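Local coordinates for hypothetical protein TM0486 (Thermotoga maritima, PDB 1VK8) that binds thiamin and is involved in the response of the cell to oxidative conditions, at residues C[16-22]-C[85-91]; C[21-26]-C[80-84]. Numbering follows the deposited sequence.

Contact 1: C[16-22]-C[85-91]; sequences VTVSIKV and LQLDIDY
Extended strands 16-22 and 85-91 run antiparallel at 164°, their axes 4.6 Å apart at closest. Val16 sets CG1 3.8 Å from Tyr91 CD2. Asp90 N donates to Thr17 O at 2.9 Å. Val18 faces Ile89 in a non-hydrogen-bonded pair, CA-CA 4.4 Å, with Val18 CG2 3.9 Å from Ile89 CG1. Ser19 N bonds to Asp88 O (3.0 Å) and Asp88 N to Ser19 O (2.9 Å). A water donates to Asp88 O (2.8 Å) and bonds Thr17 OG1 (2.9 Å) and Ser19 OG (3.2 Å); Thr17 OG1 also bonds to Lys101 and Ser19 OG to Thr57. Ile20 packs CG1 3.8 Å from Leu87 CD2. Lys21 N to Gln86 O and Gln86 N to Lys21 O are both 2.9 Å. Val22 CG2 ends 3.7 Å from Leu85 CD1. Val18, Ile20, Val22 and their partners face the helices; the other face is polar. Through 85-91 the sheet runs on into a second subunit. The first strand here pairs with edge strand 82-92 of a ferredoxin-like alpha/beta sandwich.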
loop_
_atom_site.group_PDB
_atom_site.type_symbol
_atom_site.label_atom_id
_atom_site.label_comp_id
_atom_site.label_asym_id
_atom_site.label_seq_id
_atom_site.Cartn_x
_atom_site.Cartn_y
_atom_site.Cartn_z
ATOM N N VAL C 16 -4.440 15.295 9.554
ATOM C CA VAL C 16 -4.274 13.889 9.229
ATOM C C VAL C 16 -2.782 13.662 9.001
ATOM O O VAL C 16 -2.041 14.611 8.887
ATOM C CB VAL C 16 -5.061 13.476 7.938
ATOM C CG1 VAL C 16 -6.557 13.570 8.155
ATOM C CG2 VAL C 16 -4.657 14.313 6.718
ATOM N N THR C 17 -2.365 12.402 8.916
ATOM C CA THR C 17 -1.054 12.068 8.381
ATOM C C THR C 17 -1.271 11.362 7.062
ATOM O O THR C 17 -2.236 10.604 6.893
ATOM C CB THR C 17 -0.195 11.192 9.353
ATOM O OG1 THR C 17 -0.760 9.874 9.479
ATOM C CG2 THR C 17 -0.183 11.746 10.758
ATOM N N VAL C 18 -0.381 11.642 6.122
ATOM C CA VAL C 18 -0.418 11.082 4.782
ATOM C C VAL C 18 0.998 10.693 4.416
ATOM O O VAL C 18 1.895 11.545 4.329
ATOM C CB VAL C 18 -0.947 12.110 3.744
ATOM C CG1 VAL C 18 -1.026 11.502 2.362
ATOM C CG2 VAL C 18 -2.349 12.635 4.197
ATOM N N SER C 19 1.203 9.398 4.213
ATOM C CA SER C 19 2.471 8.888 3.757
ATOM C C SER C 19 2.402 8.704 2.269
ATOM O O SER C 19 1.441 8.159 1.744
ATOM C CB SER C 19 2.781 7.585 4.496
ATOM O OG SER C 19 2.803 7.859 5.892
ATOM N N ILE C 20 3.429 9.195 1.588
ATOM C CA ILE C 20 3.464 9.314 0.152
ATOM C C ILE C 20 4.646 8.489 -0.337
ATOM O O ILE C 20 5.773 8.630 0.167
ATOM C CB ILE C 20 3.662 10.787 -0.245
ATOM C CG1 ILE C 20 2.519 11.643 0.271
ATOM C CG2 ILE C 20 3.815 10.943 -1.760
ATOM C CD1 ILE C 20 2.779 13.110 0.155
ATOM N N LYS C 21 4.391 7.647 -1.334
ATOM C CA LYS C 21 5.425 6.844 -1.972
ATOM C C LYS C 21 5.343 7.044 -3.470
ATOM O O LYS C 21 4.274 6.939 -4.064
ATOM C CB LYS C 21 5.264 5.360 -1.642
ATOM C CG LYS C 21 6.332 4.458 -2.187
ATOM C CD LYS C 21 6.036 2.991 -1.947
ATOM C CE LYS C 21 7.236 2.115 -2.210
ATOM N NZ LYS C 21 8.148 2.043 -1.010
ATOM N N VAL C 22 6.487 7.353 -4.074
ATOM C CA VAL C 22 6.589 7.470 -5.523
ATOM C C VAL C 22 7.479 6.349 -6.008
ATOM O O VAL C 22 8.579 6.158 -5.504
ATOM C CB VAL C 22 7.128 8.833 -5.964
ATOM C CG1 VAL C 22 7.185 8.912 -7.480
ATOM C CG2 VAL C 22 6.269 9.985 -5.379
ATOM N N LEU C 85 2.083 6.367 -7.690
ATOM C CA LEU C 85 2.014 7.283 -6.575
ATOM C C LEU C 85 1.004 6.723 -5.565
ATOM O O LEU C 85 -0.174 6.529 -5.880
ATOM C CB LEU C 85 1.588 8.651 -7.072
ATOM C CG LEU C 85 1.333 9.729 -6.020
ATOM C CD1 LEU C 85 2.581 10.108 -5.247
ATOM C CD2 LEU C 85 0.712 10.957 -6.681
ATOM N N GLN C 86 1.474 6.455 -4.359
ATOM C CA GLN C 86 0.670 5.835 -3.322
ATOM C C GLN C 86 0.558 6.747 -2.131
ATOM O O GLN C 86 1.555 7.337 -1.692
ATOM C CB GLN C 86 1.243 4.479 -2.915
ATOM C CG GLN C 86 1.198 3.469 -4.047
ATOM C CD GLN C 86 1.812 2.140 -3.695
ATOM O OE1 GLN C 86 2.628 2.070 -2.792
ATOM N NE2 GLN C 86 1.453 1.099 -4.428
ATOM N N LEU C 87 -0.674 6.919 -1.657
ATOM C CA LEU C 87 -0.981 7.671 -0.444
ATOM C C LEU C 87 -1.605 6.739 0.591
ATOM O O LEU C 87 -2.530 5.967 0.285
ATOM C CB LEU C 87 -1.990 8.766 -0.734
ATOM C CG LEU C 87 -1.744 9.764 -1.862
ATOM C CD1 LEU C 87 -2.802 10.852 -1.751
ATOM C CD2 LEU C 87 -0.379 10.354 -1.828
ATOM N N ASP C 88 -1.117 6.828 1.826
ATOM C CA ASP C 88 -1.664 6.074 2.951
ATOM C C ASP C 88 -2.071 7.115 3.991
ATOM O O ASP C 88 -1.238 7.708 4.693
ATOM C CB ASP C 88 -0.592 5.068 3.422
ATOM C CG ASP C 88 -0.908 4.395 4.745
ATOM O OD1 ASP C 88 -2.091 4.235 5.031
ATOM O OD2 ASP C 88 -0.022 3.936 5.530
ATOM N N ILE C 89 -3.373 7.365 4.063
ATOM C CA ILE C 89 -3.933 8.448 4.883
ATOM C C ILE C 89 -4.485 7.870 6.177
ATOM O O ILE C 89 -5.278 6.953 6.133
ATOM C CB ILE C 89 -5.067 9.163 4.125
ATOM C CG1 ILE C 89 -4.567 9.721 2.786
ATOM C CG2 ILE C 89 -5.707 10.270 5.007
ATOM C CD1 ILE C 89 -5.617 9.741 1.764
ATOM N N ASP C 90 -4.059 8.398 7.326
ATOM C CA ASP C 90 -4.649 8.031 8.597
ATOM C C ASP C 90 -5.629 9.155 8.934
ATOM O O ASP C 90 -5.239 10.284 9.198
ATOM C CB ASP C 90 -3.574 7.916 9.687
ATOM C CG ASP C 90 -4.118 7.324 10.985
ATOM O OD1 ASP C 90 -5.313 6.984 11.053
ATOM O OD2 ASP C 90 -3.406 7.183 11.987
ATOM N N TYR C 91 -6.907 8.848 8.847
ATOM C CA TYR C 91 -7.941 9.845 8.983
ATOM C C TYR C 91 -8.617 9.647 10.320
ATOM O O TYR C 91 -9.119 8.602 10.595
ATOM C CB TYR C 91 -8.960 9.689 7.861
ATOM C CG TYR C 91 -9.919 10.849 7.756
ATOM C CD1 TYR C 91 -11.013 10.937 8.598
ATOM C CD2 TYR C 91 -9.724 11.855 6.801
ATOM C CE1 TYR C 91 -11.891 12.007 8.516
ATOM C CE2 TYR C 91 -10.591 12.934 6.725
ATOM C CZ TYR C 91 -11.674 12.995 7.571
ATOM O OH TYR C 91 -12.569 14.037 7.487
HETATM O O HOH W 1 -0.098 8.133 7.208
#

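Contact 2: C[21-26]-C[80-84]; sequences KVVPAV and AKRFV
Pro24 and Phe83 form the apolar centre. They are a non-hydrogen-bonded antiparallel pair with CA atoms only 4.0 Å apart, and Pro24 CA lies 3.7 Å from Phe83 CB. Phe83 takes chi1 p, and its ring leads away from segment 21-26. Its CD2 still comes within 4.3 Å of Val22 CG1, and the ring stacks on Tyr91 of the second subunit. Ala80 CB packs 4.1 Å from Pro24 CB and 4.3 Å from Val26 CG1. Helix 31-43 meets Val22 and Pro24, while Leu76 of helix 62-76 touches Val22 and Phe83. On the other face Val23 and Val84, both chi1 t, bring their CB atoms to 4.2 Å. There Val23 also packs on Val23 of the fourth subunit.

The backbones of strands 21-24 and 82-84 run at 144° with axes 4.5 Å apart at closest. Val23 and Val84 are a hydrogen-bonded pair: Val23 N to Val84 O is 2.8 Å and Val84 N to Val23 O is 2.9 Å. Pro24 has no amide hydrogen to donate. Ala25 N, next along, donates to Arg82 O at 2.8 Å. Ala25 (phi/psi -89/76) then centres an inverse gamma turn, with a weak bond from Val26 N to Pro24 O of 3.0 Å.

At the polar edge a water donates to Ala25 O at 2.8 Å and accepts from Arg82 N at 3.0 Å. The Arg82 side chain leads away to a salt bridge with Asp90 of the second subunit. The chemistry thus implies a sheet end held by backbone bonds, bridged by water where the strands part, and tied by charge to a neighbouring chain.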
loop_
_atom_site.group_PDB
_atom_site.type_symbol
_atom_site.label_atom_id
_atom_site.label_comp_id
_atom_site.label_asym_id
_atom_site.label_seq_id
_atom_site.Cartn_x
_atom_site.Cartn_y
_atom_site.Cartn_z
ATOM N N LYS C 21 4.391 7.647 -1.334
ATOM C CA LYS C 21 5.425 6.844 -1.972
ATOM C C LYS C 21 5.343 7.044 -3.470
ATOM O O LYS C 21 4.274 6.939 -4.064
ATOM C CB LYS C 21 5.264 5.360 -1.642
ATOM C CG LYS C 21 6.332 4.458 -2.187
ATOM C CD LYS C 21 6.036 2.991 -1.947
ATOM C CE LYS C 21 7.236 2.115 -2.210
ATOM N NZ LYS C 21 8.148 2.043 -1.010
ATOM N N VAL C 22 6.487 7.353 -4.074
ATOM C CA VAL C 22 6.589 7.470 -5.523
ATOM C C VAL C 22 7.479 6.349 -6.008
ATOM O O VAL C 22 8.579 6.158 -5.504
ATOM C CB VAL C 22 7.128 8.833 -5.964
ATOM C CG1 VAL C 22 7.185 8.912 -7.480
ATOM C CG2 VAL C 22 6.269 9.985 -5.379
ATOM N N VAL C 23 6.978 5.579 -6.967
ATOM C CA VAL C 23 7.752 4.516 -7.601
ATOM C C VAL C 23 7.752 4.742 -9.117
ATOM O O VAL C 23 6.814 4.346 -9.807
ATOM C CB VAL C 23 7.207 3.105 -7.280
ATOM C CG1 VAL C 23 8.242 2.046 -7.741
ATOM C CG2 VAL C 23 6.855 2.973 -5.792
ATOM N N PRO C 24 8.798 5.371 -9.641
ATOM C CA PRO C 24 8.872 5.681 -11.071
ATOM C C PRO C 24 9.247 4.504 -11.947
ATOM O O PRO C 24 10.040 3.667 -11.554
ATOM C CB PRO C 24 9.978 6.747 -11.139
ATOM C CG PRO C 24 10.801 6.498 -9.983
ATOM C CD PRO C 24 9.987 5.863 -8.930
ATOM N N ALA C 25 8.688 4.468 -13.145
ATOM C CA ALA C 25 9.003 3.414 -14.111
ATOM C C ALA C 25 10.185 3.906 -14.903
ATOM O O ALA C 25 10.048 4.368 -16.016
ATOM C CB ALA C 25 7.798 3.096 -15.027
ATOM N N VAL C 26 11.345 3.847 -14.254
ATOM C CA VAL C 26 12.619 4.184 -14.843
ATOM C C VAL C 26 13.619 3.110 -14.404
ATOM O O VAL C 26 13.413 2.410 -13.393
ATOM C CB VAL C 26 13.082 5.612 -14.411
ATOM C CG1 VAL C 26 12.072 6.674 -14.865
ATOM C CG2 VAL C 26 13.290 5.704 -12.900
ATOM N N ALA C 80 9.460 11.739 -14.995
ATOM C CA ALA C 80 9.082 10.363 -15.239
ATOM C C ALA C 80 7.719 10.371 -15.909
ATOM O O ALA C 80 6.759 10.895 -15.372
ATOM C CB ALA C 80 9.031 9.606 -13.954
ATOM N N LYS C 81 7.669 9.778 -17.075
ATOM C CA LYS C 81 6.463 9.710 -17.877
ATOM C C LYS C 81 5.466 8.723 -17.275
ATOM O O LYS C 81 4.299 8.778 -17.610
ATOM C CB LYS C 81 6.802 9.238 -19.289
ATOM C CG LYS C 81 7.081 10.358 -20.305
ATOM C CD LYS C 81 8.120 11.345 -19.806
ATOM C CE LYS C 81 7.501 12.669 -19.374
ATOM N NZ LYS C 81 8.567 13.651 -18.964
ATOM N N ARG C 82 5.948 7.793 -16.458
ATOM C CA ARG C 82 5.091 6.822 -15.798
ATOM C C ARG C 82 5.589 6.555 -14.384
ATOM O O ARG C 82 6.763 6.285 -14.177
ATOM C CB ARG C 82 5.091 5.523 -16.576
ATOM C CG ARG C 82 4.279 4.389 -15.974
ATOM C CD ARG C 82 2.919 4.301 -16.546
ATOM N NE ARG C 82 2.093 3.177 -16.120
ATOM C CZ ARG C 82 1.794 2.111 -16.860
ATOM N NH1 ARG C 82 2.330 1.905 -18.046
ATOM N NH2 ARG C 82 0.950 1.221 -16.392
ATOM N N PHE C 83 4.685 6.629 -13.420
ATOM C CA PHE C 83 5.018 6.348 -12.040
ATOM C C PHE C 83 3.807 5.912 -11.271
ATOM O O PHE C 83 2.675 6.259 -11.617
ATOM C CB PHE C 83 5.686 7.543 -11.327
ATOM C CG PHE C 83 4.898 8.809 -11.361
ATOM C CD1 PHE C 83 5.059 9.714 -12.395
ATOM C CD2 PHE C 83 4.015 9.120 -10.344
ATOM C CE1 PHE C 83 4.341 10.908 -12.410
ATOM C CE2 PHE C 83 3.270 10.276 -10.370
ATOM C CZ PHE C 83 3.446 11.190 -11.392
ATOM N N VAL C 84 4.052 5.115 -10.248
ATOM C CA VAL C 84 3.066 4.811 -9.249
ATOM C C VAL C 84 3.212 5.840 -8.130
ATOM O O VAL C 84 4.321 6.157 -7.688
ATOM C CB VAL C 84 3.262 3.385 -8.678
ATOM C CG1 VAL C 84 2.380 3.151 -7.450
ATOM C CG2 VAL C 84 3.025 2.342 -9.758
HETATM O O HOH W 2 8.735 6.679 -16.870
#

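Contacts 1 and 2 are successive parts of one pairing between strands 16-24 and 82-92. Their centres lie about 16 Å apart, and they share Lys21 and Val22. Contact 1 is nearer the middle of the chain, about 6 Å from its centre, against about 14 Å for contact 2. The second subunit meets both. Its Tyr91 stacks on Phe83 and its Phe83 meets Tyr91. Asp90 forms a salt bridge with Arg82 of the second subunit, and Arg82 with Asp90 of the second subunit. At the junction, Val22 N bonds to an unidentified ligand, and the Lys21 side chain lies about 4 Å from it. That molecule probably came from the crystallisation liquor, although it may mark a pocket.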